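Local structure of angiotensin-converting enzyme (Anopheles gambiae, 6S1Y) at residues 90-95 against 194-199; 114-119 against 165-170; 172-177 against 444-449; 247-252 against 467-472; 504-509 against 556-561. The protein probably acts as a zinc-dependent peptidase of the angiotensin-converting enzyme family, removing short pieces from the C-terminal end of peptides. All blocks are in the same frame, centred on the assembly; numbering follows the deposited sequence.

Contact 1 (90-95 against 194-199); sequences LAKLGY and WLNEYD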
# COMPACT_ATOMS: atom_id res chain seq x y z
N LEU A 90 -4.15 -6.23 -24.31
CA LEU A 90 -5.50 -6.77 -24.44
C LEU A 90 -5.50 -8.28 -24.43
O LEU A 90 -6.49 -8.90 -24.05
CB LEU A 90 -6.14 -6.25 -25.72
CG LEU A 90 -6.80 -4.89 -25.58
CD1 LEU A 90 -7.07 -4.30 -26.95
CD2 LEU A 90 -8.10 -5.01 -24.78
N ALA A 91 -4.40 -8.90 -24.85
CA ALA A 91 -4.32 -10.35 -24.90
C ALA A 91 -3.87 -10.98 -23.59
O ALA A 91 -3.82 -12.21 -23.50
CB ALA A 91 -3.36 -10.77 -26.02
N LYS A 92 -3.53 -10.17 -22.58
CA LYS A 92 -3.07 -10.71 -21.30
C LYS A 92 -4.28 -11.15 -20.48
O LYS A 92 -5.08 -10.32 -20.06
CB LYS A 92 -2.25 -9.66 -20.56
CG LYS A 92 -1.54 -10.20 -19.34
CD LYS A 92 -0.26 -9.43 -19.04
CE LYS A 92 -0.50 -7.93 -18.91
NZ LYS A 92 0.78 -7.17 -18.98
N LEU A 93 -4.39 -12.45 -20.24
CA LEU A 93 -5.60 -13.00 -19.63
C LEU A 93 -5.53 -13.06 -18.11
O LEU A 93 -6.55 -12.84 -17.45
CB LEU A 93 -5.85 -14.42 -20.16
CG LEU A 93 -6.15 -14.59 -21.65
CD1 LEU A 93 -6.34 -16.06 -21.95
CD2 LEU A 93 -7.37 -13.81 -22.03
N GLY A 94 -4.36 -13.38 -17.56
CA GLY A 94 -4.27 -13.63 -16.13
C GLY A 94 -5.19 -14.77 -15.73
O GLY A 94 -5.22 -15.83 -16.38
N TYR A 95 -5.96 -14.54 -14.67
CA TYR A 95 -6.83 -15.59 -14.15
C TYR A 95 -7.85 -16.04 -15.19
O TYR A 95 -8.30 -17.19 -15.17
CB TYR A 95 -7.55 -15.11 -12.89
CG TYR A 95 -6.67 -14.97 -11.66
CD1 TYR A 95 -5.35 -15.41 -11.68
CD2 TYR A 95 -7.16 -14.39 -10.50
CE1 TYR A 95 -4.55 -15.28 -10.58
CE2 TYR A 95 -6.36 -14.26 -9.37
CZ TYR A 95 -5.06 -14.71 -9.42
OH TYR A 95 -4.24 -14.59 -8.31
N TRP A 194 3.44 -11.76 -11.13
CA TRP A 194 3.49 -10.49 -10.42
C TRP A 194 4.72 -9.69 -10.85
O TRP A 194 4.62 -8.50 -11.16
CB TRP A 194 3.51 -10.71 -8.91
CG TRP A 194 2.16 -11.00 -8.28
CD1 TRP A 194 0.95 -11.07 -8.92
CD2 TRP A 194 1.90 -11.29 -6.90
NE1 TRP A 194 -0.04 -11.35 -8.01
CE2 TRP A 194 0.51 -11.50 -6.77
CE3 TRP A 194 2.70 -11.37 -5.75
CZ2 TRP A 194 -0.09 -11.79 -5.54
CZ3 TRP A 194 2.10 -11.68 -4.53
CH2 TRP A 194 0.72 -11.89 -4.44
N LEU A 195 5.88 -10.34 -10.90
CA LEU A 195 7.09 -9.62 -11.27
C LEU A 195 7.04 -9.14 -12.72
O LEU A 195 7.67 -8.13 -13.06
CB LEU A 195 8.32 -10.49 -11.01
CG LEU A 195 8.78 -10.47 -9.55
CD1 LEU A 195 9.70 -11.66 -9.24
CD2 LEU A 195 9.47 -9.15 -9.21
N ASN A 196 6.29 -9.84 -13.57
CA ASN A 196 6.18 -9.41 -14.96
C ASN A 196 5.63 -8.00 -15.10
O ASN A 196 6.02 -7.28 -16.02
CB ASN A 196 5.30 -10.39 -15.73
CG ASN A 196 5.02 -9.91 -17.13
OD1 ASN A 196 5.93 -9.71 -17.92
ND2 ASN A 196 3.74 -9.72 -17.44
N GLU A 197 4.74 -7.57 -14.19
CA GLU A 197 4.17 -6.23 -14.24
C GLU A 197 5.22 -5.12 -14.17
O GLU A 197 4.89 -3.98 -14.48
CB GLU A 197 3.17 -6.04 -13.10
CG GLU A 197 1.94 -6.93 -13.21
CD GLU A 197 1.13 -6.62 -14.48
OE1 GLU A 197 0.62 -5.49 -14.59
OE2 GLU A 197 1.02 -7.50 -15.35
N TYR A 198 6.45 -5.42 -13.78
CA TYR A 198 7.50 -4.41 -13.68
C TYR A 198 8.46 -4.44 -14.86
O TYR A 198 9.34 -3.58 -14.96
CB TYR A 198 8.27 -4.57 -12.36
CG TYR A 198 7.36 -4.36 -11.15
CD1 TYR A 198 7.16 -3.09 -10.62
CD2 TYR A 198 6.69 -5.42 -10.57
CE1 TYR A 198 6.33 -2.89 -9.54
CE2 TYR A 198 5.85 -5.23 -9.49
CZ TYR A 198 5.67 -3.97 -8.99
OH TYR A 198 4.84 -3.80 -7.91
N ASP A 199 8.30 -5.43 -15.74
CA ASP A 199 8.92 -5.42 -17.06
C ASP A 199 10.43 -5.21 -16.97
O ASP A 199 11.00 -4.27 -17.53
CB ASP A 199 8.25 -4.36 -17.93
CG ASP A 199 8.71 -4.43 -19.37
OD1 ASP A 199 8.91 -5.57 -19.87
OD2 ASP A 199 8.86 -3.35 -19.99
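Lys92 and Glu197 form a long salt bridge, with NZ of Lys92 3.7 Å from OE2 of Glu197. It joins the loop after helix 81-90 to a type I beta turn, Asn196 to Asp199, at the end of helix 190-196. This is the loose, surface side. No hydrogen bond crosses it, and the two segments bury only 97 Å². The lysine starts out extended, then folds at its third torsion (54°), which swings CE and NZ round to one carboxylate oxygen. CE also comes within 3.9 Å of that OE2 of Glu197. The tighter packing is around Tyr198, which is buried, stacked on Phe203, with its hydroxyl bonded to Glu493. Leu195 rests on Trp443 of helix 431-447. The turn itself is closed by Asp199 N to Asn196 O, 2.9 Å. The Asn196 side chain comes from the opposite direction to Lys92 but forms no bond with it: its ND2 stays 4.2 Å from Lys92 NZ.

Contact 2 (114-119 against 165-170); sequences ESNYAK and APVRES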
# COMPACT_ATOMS: atom_id res chain seq x y z
N GLU A 114 -11.28 -13.08 2.11
CA GLU A 114 -11.56 -11.66 2.30
C GLU A 114 -12.82 -11.47 3.13
O GLU A 114 -12.86 -10.61 4.03
CB GLU A 114 -11.68 -10.98 0.93
CG GLU A 114 -12.12 -9.50 0.94
CD GLU A 114 -11.92 -8.81 -0.42
OE1 GLU A 114 -11.93 -9.52 -1.45
OE2 GLU A 114 -11.74 -7.58 -0.44
N SER A 115 -13.83 -12.29 2.89
CA SER A 115 -15.06 -12.20 3.66
C SER A 115 -14.81 -12.49 5.13
O SER A 115 -15.36 -11.81 6.01
CB SER A 115 -16.08 -13.19 3.10
OG SER A 115 -17.16 -13.34 4.01
N ASN A 116 -14.01 -13.52 5.43
CA ASN A 116 -13.70 -13.86 6.81
C ASN A 116 -12.99 -12.69 7.49
O ASN A 116 -13.29 -12.35 8.65
CB ASN A 116 -12.85 -15.14 6.82
CG ASN A 116 -12.31 -15.46 8.18
OD1 ASN A 116 -11.17 -15.14 8.50
ND2 ASN A 116 -13.12 -16.11 9.00
N TYR A 117 -12.08 -12.02 6.77
CA TYR A 117 -11.35 -10.88 7.30
C TYR A 117 -12.29 -9.71 7.60
O TYR A 117 -12.22 -9.10 8.67
CB TYR A 117 -10.28 -10.47 6.28
CG TYR A 117 -9.38 -9.31 6.66
CD1 TYR A 117 -9.84 -7.98 6.60
CD2 TYR A 117 -8.05 -9.53 7.02
CE1 TYR A 117 -9.00 -6.94 6.91
CE2 TYR A 117 -7.20 -8.47 7.33
CZ TYR A 117 -7.68 -7.18 7.29
OH TYR A 117 -6.84 -6.11 7.59
N ALA A 118 -13.16 -9.38 6.64
CA ALA A 118 -13.98 -8.17 6.78
C ALA A 118 -15.07 -8.34 7.83
O ALA A 118 -15.53 -7.35 8.40
CB ALA A 118 -14.60 -7.81 5.44
N LYS A 119 -15.50 -9.56 8.10
CA LYS A 119 -16.63 -9.81 8.98
C LYS A 119 -16.24 -10.12 10.42
O LYS A 119 -17.12 -10.34 11.25
CB LYS A 119 -17.47 -10.96 8.43
CG LYS A 119 -18.33 -10.63 7.21
CD LYS A 119 -19.09 -11.87 6.74
CE LYS A 119 -20.30 -11.52 5.89
NZ LYS A 119 -21.25 -12.68 5.79
N ALA A 165 -5.63 -18.81 10.73
CA ALA A 165 -5.83 -20.25 10.58
C ALA A 165 -7.19 -20.65 10.03
O ALA A 165 -7.25 -21.60 9.24
CB ALA A 165 -5.61 -20.95 11.94
N PRO A 166 -8.29 -19.99 10.36
CA PRO A 166 -9.59 -20.45 9.85
C PRO A 166 -9.68 -20.50 8.33
O PRO A 166 -10.58 -21.17 7.83
CB PRO A 166 -10.58 -19.41 10.41
CG PRO A 166 -9.90 -18.83 11.62
CD PRO A 166 -8.42 -18.82 11.26
N VAL A 167 -8.82 -19.82 7.58
CA VAL A 167 -8.93 -19.80 6.13
C VAL A 167 -7.77 -20.53 5.46
O VAL A 167 -7.54 -20.33 4.27
CB VAL A 167 -9.07 -18.37 5.59
CG1 VAL A 167 -10.29 -17.68 6.21
CG2 VAL A 167 -7.83 -17.57 5.86
N ARG A 168 -7.03 -21.38 6.20
CA ARG A 168 -5.90 -22.10 5.62
C ARG A 168 -6.29 -22.79 4.33
O ARG A 168 -5.62 -22.65 3.30
CB ARG A 168 -5.35 -23.12 6.63
CG ARG A 168 -4.14 -23.98 6.11
CD ARG A 168 -3.93 -25.24 6.96
NE ARG A 168 -3.68 -24.88 8.36
CZ ARG A 168 -2.49 -24.53 8.85
NH1 ARG A 168 -1.42 -24.52 8.07
NH2 ARG A 168 -2.36 -24.20 10.14
N GLU A 169 -7.39 -23.54 4.35
CA GLU A 169 -7.76 -24.35 3.20
C GLU A 169 -8.15 -23.50 1.99
O GLU A 169 -7.77 -23.82 0.86
CB GLU A 169 -8.90 -25.30 3.58
CG GLU A 169 -8.66 -25.98 4.94
CD GLU A 169 -9.47 -27.26 5.10
OE1 GLU A 169 -8.92 -28.22 5.69
OE2 GLU A 169 -10.63 -27.30 4.64
N SER A 170 -8.90 -22.42 2.20
CA SER A 170 -9.16 -21.51 1.09
C SER A 170 -7.86 -20.95 0.53
O SER A 170 -7.68 -20.86 -0.69
CB SER A 170 -10.08 -20.37 1.51
OG SER A 170 -11.28 -20.87 2.09
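Asn116 touches Val167 where a helix face meets a helix start, and the shortest sound bond here, Ala118 N to Glu114 O at 2.9 Å, lies within the helix that carries the asparagine. The last turns of helix 100-119 pack against Val167, the N-cap residue of helix 168-184. Arg168 N bonds to Ala165 O at 3.1 Å across the 3-10 turn just before that helix. Asn116 lies across Val167 and Pro166 and gives the larger share of the contact. Buried Val167 meets it through CG1, which lies anti to the carbonyl carbon (chi1 -58°), while Pro166 borders the same side chain at the surface. Asn116 CG stands anti to its own backbone nitrogen (172°), reaching across toward the valine. Val167 and Ser170 also pack on Met113, and Ser170 OG bonds to Ser112 OG, so the helices meet over more than this pair. Van der Waals contact alone links the two segments: Val167 CG1 lies 3.6 Å from Asn116 CG and 3.7 Å from Asn116 CB.

Contact 3 (172-177 against 444-449); sequences QKYVEL and GVFRGD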
# COMPACT_ATOMS: atom_id res chain seq x y z
N GLN A 172 -4.94 -22.44 0.57
CA GLN A 172 -4.23 -23.48 -0.16
C GLN A 172 -4.83 -23.67 -1.55
O GLN A 172 -4.11 -23.86 -2.54
CB GLN A 172 -4.26 -24.79 0.62
CG GLN A 172 -3.46 -25.91 -0.03
CD GLN A 172 -2.01 -25.54 -0.19
OE1 GLN A 172 -1.39 -24.98 0.73
NE2 GLN A 172 -1.45 -25.82 -1.35
N LYS A 173 -6.16 -23.60 -1.64
CA LYS A 173 -6.83 -23.69 -2.94
C LYS A 173 -6.47 -22.51 -3.82
O LYS A 173 -6.23 -22.66 -5.02
CB LYS A 173 -8.34 -23.76 -2.72
CG LYS A 173 -9.16 -23.67 -4.02
CD LYS A 173 -8.88 -24.85 -4.95
CE LYS A 173 -9.42 -26.16 -4.37
NZ LYS A 173 -9.05 -27.32 -5.23
N TYR A 174 -6.43 -21.31 -3.24
CA TYR A 174 -6.05 -20.13 -4.00
C TYR A 174 -4.65 -20.27 -4.56
O TYR A 174 -4.38 -19.89 -5.71
CB TYR A 174 -6.14 -18.91 -3.10
CG TYR A 174 -5.17 -17.78 -3.36
CD1 TYR A 174 -5.24 -17.02 -4.53
CD2 TYR A 174 -4.23 -17.43 -2.41
CE1 TYR A 174 -4.37 -15.96 -4.74
CE2 TYR A 174 -3.37 -16.37 -2.60
CZ TYR A 174 -3.44 -15.63 -3.76
OH TYR A 174 -2.55 -14.57 -3.92
N VAL A 175 -3.73 -20.81 -3.77
CA VAL A 175 -2.37 -20.96 -4.26
C VAL A 175 -2.34 -21.91 -5.45
O VAL A 175 -1.64 -21.66 -6.44
CB VAL A 175 -1.44 -21.43 -3.13
CG1 VAL A 175 -0.18 -22.05 -3.70
CG2 VAL A 175 -1.11 -20.24 -2.24
N GLU A 176 -3.09 -23.02 -5.36
CA GLU A 176 -3.01 -24.05 -6.40
C GLU A 176 -3.54 -23.54 -7.72
O GLU A 176 -2.94 -23.79 -8.77
CB GLU A 176 -3.77 -25.31 -5.96
CG GLU A 176 -2.94 -26.22 -5.08
CD GLU A 176 -3.75 -27.05 -4.09
OE1 GLU A 176 -3.12 -27.76 -3.27
OE2 GLU A 176 -5.00 -27.01 -4.13
N LEU A 177 -4.66 -22.80 -7.70
CA LEU A 177 -5.25 -22.32 -8.94
C LEU A 177 -4.58 -21.05 -9.43
O LEU A 177 -4.62 -20.76 -10.64
CB LEU A 177 -6.74 -22.08 -8.74
CG LEU A 177 -7.54 -23.37 -8.53
CD1 LEU A 177 -8.94 -23.07 -8.03
CD2 LEU A 177 -7.59 -24.18 -9.83
N GLY A 444 7.75 -17.19 -2.48
CA GLY A 444 8.26 -18.48 -2.06
C GLY A 444 7.19 -19.54 -2.03
O GLY A 444 7.44 -20.70 -2.39
N VAL A 445 5.99 -19.19 -1.56
CA VAL A 445 4.87 -20.13 -1.61
C VAL A 445 4.53 -20.45 -3.06
O VAL A 445 4.38 -21.62 -3.44
CB VAL A 445 3.65 -19.56 -0.86
CG1 VAL A 445 2.41 -20.44 -1.09
CG2 VAL A 445 3.95 -19.44 0.63
N PHE A 446 4.44 -19.42 -3.90
CA PHE A 446 4.07 -19.60 -5.30
C PHE A 446 5.07 -20.49 -6.02
O PHE A 446 4.69 -21.31 -6.86
CB PHE A 446 3.99 -18.25 -6.00
CG PHE A 446 2.84 -17.38 -5.55
CD1 PHE A 446 1.74 -17.91 -4.91
CD2 PHE A 446 2.87 -16.02 -5.80
CE1 PHE A 446 0.68 -17.11 -4.53
CE2 PHE A 446 1.81 -15.20 -5.41
CZ PHE A 446 0.72 -15.74 -4.78
N ARG A 447 6.37 -20.30 -5.74
CA ARG A 447 7.42 -21.04 -6.43
C ARG A 447 7.65 -22.43 -5.86
O ARG A 447 8.40 -23.19 -6.47
CB ARG A 447 8.74 -20.28 -6.37
CG ARG A 447 8.79 -19.04 -7.24
CD ARG A 447 9.91 -18.13 -6.77
NE ARG A 447 10.13 -17.01 -7.68
CZ ARG A 447 10.82 -15.92 -7.36
NH1 ARG A 447 11.33 -15.80 -6.13
NH2 ARG A 447 10.99 -14.94 -8.25
N GLY A 448 7.05 -22.77 -4.72
CA GLY A 448 7.28 -24.05 -4.08
C GLY A 448 8.43 -24.08 -3.09
O GLY A 448 8.61 -25.09 -2.41
N ASP A 449 9.23 -23.00 -3.01
CA ASP A 449 10.32 -22.94 -2.04
C ASP A 449 9.82 -23.03 -0.61
O ASP A 449 10.58 -23.44 0.28
CB ASP A 449 11.10 -21.63 -2.18
CG ASP A 449 11.57 -21.38 -3.59
OD1 ASP A 449 11.88 -22.36 -4.31
OD2 ASP A 449 11.63 -20.19 -3.97
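The Phe446 ring is met at its edge by both Tyr174 and Val175. Tyr174 OH lies in the ring plane, 3.6 Å from Phe446 CZ. Val175 CG2 is also near that plane, 4.3 Å from Phe446 CE1. Trp194 meets Phe446 in an edge-to-face pair. The ring planes of Tyr174 and Phe446 stand nearly perpendicular, and it is the Tyr174 hydroxyl that reaches the Phe446 edge. Beside the rings, Val175 and Val445 cross at about a right angle, with Val175 CG2 3.7 Å from Val445 CG1. This Val445 methyl is anti to the backbone nitrogen (chi1 171°) and touches both methyls of Val175. The contact packs helix 168-184 on the last turn of helix 431-447, which ends just before Gly448, a residue with positive phi. On the first helix, Gln172 NE2 gives a fairly straight bond to Glu176 OE1, 3.2 Å and 164°, reaching the carboxylate from above its plane. The tyrosine hydroxyl touches a carbon of Phe446, but its polar partner is Asp491, to which it is hydrogen-bonded. Leu106 and Met113 of helix 100-119 also cover Tyr174. All four touching side chains are buried and no hydrogen bond crosses the interface. The two helices are thus held here by apolar contact, while the one buried hydroxyl is satisfied by a third part of the chain.

Contact 4 (247-252 against 467-472); sequences HLLGNL and SGVEPP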
# COMPACT_ATOMS: atom_id res chain seq x y z
N HIS A 247 3.37 -6.33 19.15
CA HIS A 247 2.11 -5.75 19.61
C HIS A 247 2.30 -4.42 20.30
O HIS A 247 1.31 -3.77 20.66
CB HIS A 247 1.36 -6.71 20.54
CG HIS A 247 2.09 -7.06 21.80
ND1 HIS A 247 3.44 -7.36 21.82
CD2 HIS A 247 1.66 -7.19 23.08
CE1 HIS A 247 3.80 -7.65 23.06
NE2 HIS A 247 2.75 -7.56 23.85
N LEU A 248 3.53 -4.00 20.50
CA LEU A 248 3.86 -2.74 21.13
C LEU A 248 4.19 -1.65 20.13
O LEU A 248 4.59 -0.56 20.53
CB LEU A 248 5.05 -2.91 22.07
CG LEU A 248 4.90 -3.99 23.12
CD1 LEU A 248 6.23 -4.13 23.89
CD2 LEU A 248 3.76 -3.70 24.08
N LEU A 249 4.05 -1.92 18.84
CA LEU A 249 4.47 -0.96 17.82
C LEU A 249 3.31 -0.19 17.21
O LEU A 249 3.50 0.46 16.18
CB LEU A 249 5.28 -1.67 16.74
CG LEU A 249 6.64 -2.14 17.28
CD1 LEU A 249 7.23 -3.18 16.36
CD2 LEU A 249 7.57 -0.95 17.39
N GLY A 250 2.13 -0.24 17.84
CA GLY A 250 1.05 0.66 17.52
C GLY A 250 0.21 0.25 16.33
O GLY A 250 -0.66 1.02 15.92
N ASN A 251 0.42 -0.97 15.83
CA ASN A 251 -0.11 -1.41 14.54
C ASN A 251 -0.12 -2.94 14.53
O ASN A 251 0.87 -3.55 14.92
CB ASN A 251 0.76 -0.85 13.40
CG ASN A 251 0.35 -1.37 12.05
OD1 ASN A 251 0.67 -2.50 11.68
ND2 ASN A 251 -0.37 -0.54 11.29
N LEU A 252 -1.24 -3.54 14.12
CA LEU A 252 -1.41 -4.98 14.26
C LEU A 252 -0.36 -5.78 13.49
O LEU A 252 -0.05 -6.92 13.86
CB LEU A 252 -2.80 -5.40 13.77
CG LEU A 252 -3.89 -5.60 14.83
CD1 LEU A 252 -5.21 -5.86 14.16
CD2 LEU A 252 -3.52 -6.75 15.75
N SER A 467 12.70 -7.53 9.56
CA SER A 467 12.12 -6.43 10.34
C SER A 467 12.48 -6.49 11.81
O SER A 467 12.31 -5.49 12.50
CB SER A 467 10.60 -6.42 10.22
OG SER A 467 10.21 -6.04 8.93
N GLY A 468 12.97 -7.62 12.30
CA GLY A 468 13.35 -7.70 13.70
C GLY A 468 12.18 -7.51 14.63
O GLY A 468 12.33 -6.86 15.67
N VAL A 469 11.01 -8.06 14.29
CA VAL A 469 9.83 -8.05 15.15
C VAL A 469 9.30 -9.48 15.22
O VAL A 469 9.56 -10.30 14.34
CB VAL A 469 8.73 -7.09 14.65
CG1 VAL A 469 9.29 -5.71 14.49
CG2 VAL A 469 8.11 -7.57 13.36
N GLU A 470 8.52 -9.75 16.27
CA GLU A 470 8.04 -11.10 16.52
C GLU A 470 6.68 -11.06 17.19
O GLU A 470 6.34 -10.08 17.87
CB GLU A 470 9.03 -11.89 17.41
CG GLU A 470 9.10 -11.39 18.86
CD GLU A 470 10.14 -12.11 19.73
OE1 GLU A 470 10.99 -12.86 19.17
OE2 GLU A 470 10.09 -11.92 20.98
N PRO A 471 5.90 -12.13 17.08
CA PRO A 471 4.64 -12.24 17.80
C PRO A 471 4.82 -12.10 19.30
O PRO A 471 5.89 -12.42 19.84
CB PRO A 471 4.14 -13.65 17.44
CG PRO A 471 4.82 -14.00 16.16
CD PRO A 471 6.15 -13.31 16.22
N PRO A 472 3.76 -11.70 20.01
CA PRO A 472 3.82 -11.58 21.46
C PRO A 472 3.69 -12.91 22.20
O PRO A 472 3.89 -12.94 23.43
CB PRO A 472 2.62 -10.69 21.77
CG PRO A 472 1.62 -11.15 20.74
CD PRO A 472 2.42 -11.37 19.49
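Pro472 CB sits over the face of the His247 ring in a CH-pi contact, 3.5 Å from the ring centroid of His247 and 12° off its normal. The contact includes strand 469-470 of a small two-stranded parallel sheet and the residues that follow strand 244-245. The imidazole is sandwiched. Its opposite face is met by CG of the next residue, Leu248, placed toward the rim. The His247 ring takes its place through a first torsion of 61°, which sets CG between the backbone nitrogen and the carbonyl carbon. A second apolar touch lies further along 247-252 and earlier in 467-472, where Leu249 CD1 is 3.8 Å from Val469 CG1. No hydrogen bond links the two segments directly. The next shell supplies the order: backbone bonds of Gly468 and Glu470 to Ile244, and of Glu470 to Met246, tie the strands together just before His247. Trp156 of helix 149-163 covers Pro472, and Phe143 of helix 135-145 packs on His247. Val225 and Leu229 of helix 203-233 back Leu249. One polar atom pays for this burial. His247 ND1 has no partner in the model and lies 3.4 Å from Pro472 CB.

Contact 5 (504-509 against 556-561); sequences QFQFHR and DAMEVL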
# COMPACT_ATOMS: atom_id res chain seq x y z
N GLN A 504 8.64 7.12 -4.70
CA GLN A 504 7.96 8.34 -4.30
C GLN A 504 8.96 9.40 -3.85
O GLN A 504 8.67 10.61 -3.93
CB GLN A 504 6.93 8.07 -3.20
CG GLN A 504 7.48 7.79 -1.81
CD GLN A 504 6.36 7.44 -0.81
OE1 GLN A 504 6.16 8.13 0.18
NE2 GLN A 504 5.63 6.37 -1.09
N PHE A 505 10.14 9.01 -3.36
CA PHE A 505 11.11 10.03 -2.97
C PHE A 505 11.84 10.58 -4.19
O PHE A 505 12.27 11.74 -4.18
CB PHE A 505 12.09 9.47 -1.93
CG PHE A 505 11.44 9.17 -0.59
CD1 PHE A 505 10.86 7.93 -0.34
CD2 PHE A 505 11.37 10.14 0.39
CE1 PHE A 505 10.23 7.68 0.88
CE2 PHE A 505 10.74 9.89 1.60
CZ PHE A 505 10.17 8.66 1.84
N GLN A 506 11.97 9.77 -5.25
CA GLN A 506 12.45 10.30 -6.53
C GLN A 506 11.46 11.31 -7.11
O GLN A 506 11.86 12.38 -7.56
CB GLN A 506 12.69 9.14 -7.50
CG GLN A 506 13.74 8.16 -7.01
CD GLN A 506 13.99 7.04 -7.96
OE1 GLN A 506 13.56 5.90 -7.73
NE2 GLN A 506 14.72 7.32 -9.03
N PHE A 507 10.16 10.99 -7.07
CA PHE A 507 9.13 11.91 -7.54
C PHE A 507 9.11 13.18 -6.69
O PHE A 507 9.06 14.30 -7.21
CB PHE A 507 7.76 11.23 -7.50
CG PHE A 507 7.61 10.05 -8.44
CD1 PHE A 507 8.47 9.85 -9.50
CD2 PHE A 507 6.55 9.17 -8.29
CE1 PHE A 507 8.29 8.78 -10.37
CE2 PHE A 507 6.37 8.10 -9.15
CZ PHE A 507 7.24 7.90 -10.19
N HIS A 508 9.14 13.02 -5.36
CA HIS A 508 9.13 14.17 -4.46
C HIS A 508 10.32 15.09 -4.73
O HIS A 508 10.18 16.32 -4.72
CB HIS A 508 9.15 13.68 -3.02
CG HIS A 508 9.21 14.76 -1.98
ND1 HIS A 508 8.18 15.64 -1.76
CD2 HIS A 508 10.16 15.06 -1.05
CE1 HIS A 508 8.48 16.44 -0.76
NE2 HIS A 508 9.68 16.11 -0.31
N ARG A 509 11.51 14.51 -4.93
CA ARG A 509 12.69 15.32 -5.18
C ARG A 509 12.53 16.13 -6.46
O ARG A 509 12.86 17.32 -6.50
CB ARG A 509 13.92 14.43 -5.26
CG ARG A 509 15.22 15.16 -5.67
CD ARG A 509 16.45 14.30 -5.46
NE ARG A 509 16.47 13.14 -6.33
CZ ARG A 509 17.40 12.19 -6.29
NH1 ARG A 509 18.40 12.28 -5.41
NH2 ARG A 509 17.33 11.16 -7.12
N ASP A 556 10.11 5.37 -19.33
CA ASP A 556 9.80 6.60 -20.04
C ASP A 556 8.85 7.47 -19.24
O ASP A 556 8.99 8.69 -19.20
CB ASP A 556 9.22 6.28 -21.42
CG ASP A 556 10.17 5.46 -22.28
OD1 ASP A 556 11.36 5.83 -22.41
OD2 ASP A 556 9.73 4.42 -22.82
N ALA A 557 7.87 6.86 -18.58
CA ALA A 557 6.98 7.65 -17.73
C ALA A 557 7.76 8.33 -16.61
O ALA A 557 7.53 9.51 -16.31
CB ALA A 557 5.87 6.76 -17.16
N MET A 558 8.70 7.61 -15.99
CA MET A 558 9.48 8.22 -14.92
C MET A 558 10.33 9.37 -15.44
O MET A 558 10.33 10.46 -14.87
CB MET A 558 10.37 7.18 -14.25
CG MET A 558 11.30 7.78 -13.21
SD MET A 558 12.19 6.49 -12.35
CE MET A 558 11.03 6.18 -11.03
N GLU A 559 11.07 9.13 -16.53
CA GLU A 559 11.90 10.18 -17.08
C GLU A 559 11.13 11.47 -17.30
O GLU A 559 11.68 12.56 -17.14
CB GLU A 559 12.52 9.72 -18.40
CG GLU A 559 13.38 10.79 -19.02
CD GLU A 559 14.35 10.26 -20.05
OE1 GLU A 559 14.01 9.27 -20.75
OE2 GLU A 559 15.46 10.84 -20.14
N VAL A 560 9.83 11.38 -17.62
CA VAL A 560 9.04 12.57 -17.87
C VAL A 560 9.08 13.52 -16.69
O VAL A 560 9.08 14.75 -16.84
CB VAL A 560 7.59 12.18 -18.21
CG1 VAL A 560 6.63 13.36 -18.01
CG2 VAL A 560 7.50 11.65 -19.62
N LEU A 561 9.08 12.97 -15.48
CA LEU A 561 9.07 13.80 -14.28
C LEU A 561 10.45 13.99 -13.67
O LEU A 561 10.71 15.05 -13.10
CB LEU A 561 8.15 13.18 -13.23
CG LEU A 561 8.11 13.89 -11.89
CD1 LEU A 561 7.78 15.33 -12.06
CD2 LEU A 561 7.10 13.20 -11.01
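Segments 504-509 of helix 495-514 and 556-561 of helix 554-562 run in broadly the same direction, their axes at 33° and 10.5 Å apart at closest approach. Phe507 carries most of the contact from the first helix. Its ring lies between two side chains one turn apart on the other helix, and both cross it at about a right angle. Met558 brings its terminal methyl, CE, to 3.8 Å from Phe507 CE1. Leu561 brings CD2 to 3.9 Å from Phe507 CD1. Both approaches are oblique to the ring. Met558 is extended as far as the sulfur and then bends (chi3 -89°), which lays CE between Phe507 and Gln506. The methyl is 4.2 Å from Gln506 OE1, a loose touch only. The Gln506 amide is held by the backbone after this helix pair: OE1 accepts from Ser568 N, and NE2 gives to Lys566 O. All four touching residues are buried. Met545 of helix 536-547 packs on both Phe507 and Leu561, closing the group from a third helix. On a further side, Phe507 touches Ala386 and Val390 of helix 381-395, the helix that carries the zinc ligand Glu385, and pairs edge-to-face with Phe383.

In the fold
Contacts 3, 4 and 5 are buried and contact 2 partly so, while contact 1 lies at the surface. The chemistry follows: contact 1 rests on one long ion pair, contacts 3 and 5 on apolar packing, contact 4 on a CH-pi contact plus an apolar touch, and contact 2 on a polar side chain lying against a valine. Contacts 2 and 3 share helix 168-184, using its start and its middle. Contacts 1 and 3 touch, through residues of helix 190-196 and of helix 431-447. Contact 4 stands apart, on a small sheet, with its centre about 34 Å from that of contact 1 and on the opposite side of the chain's centre. Contact 5 is a helix pair whose centre lies about 34 Å from that of contact 3.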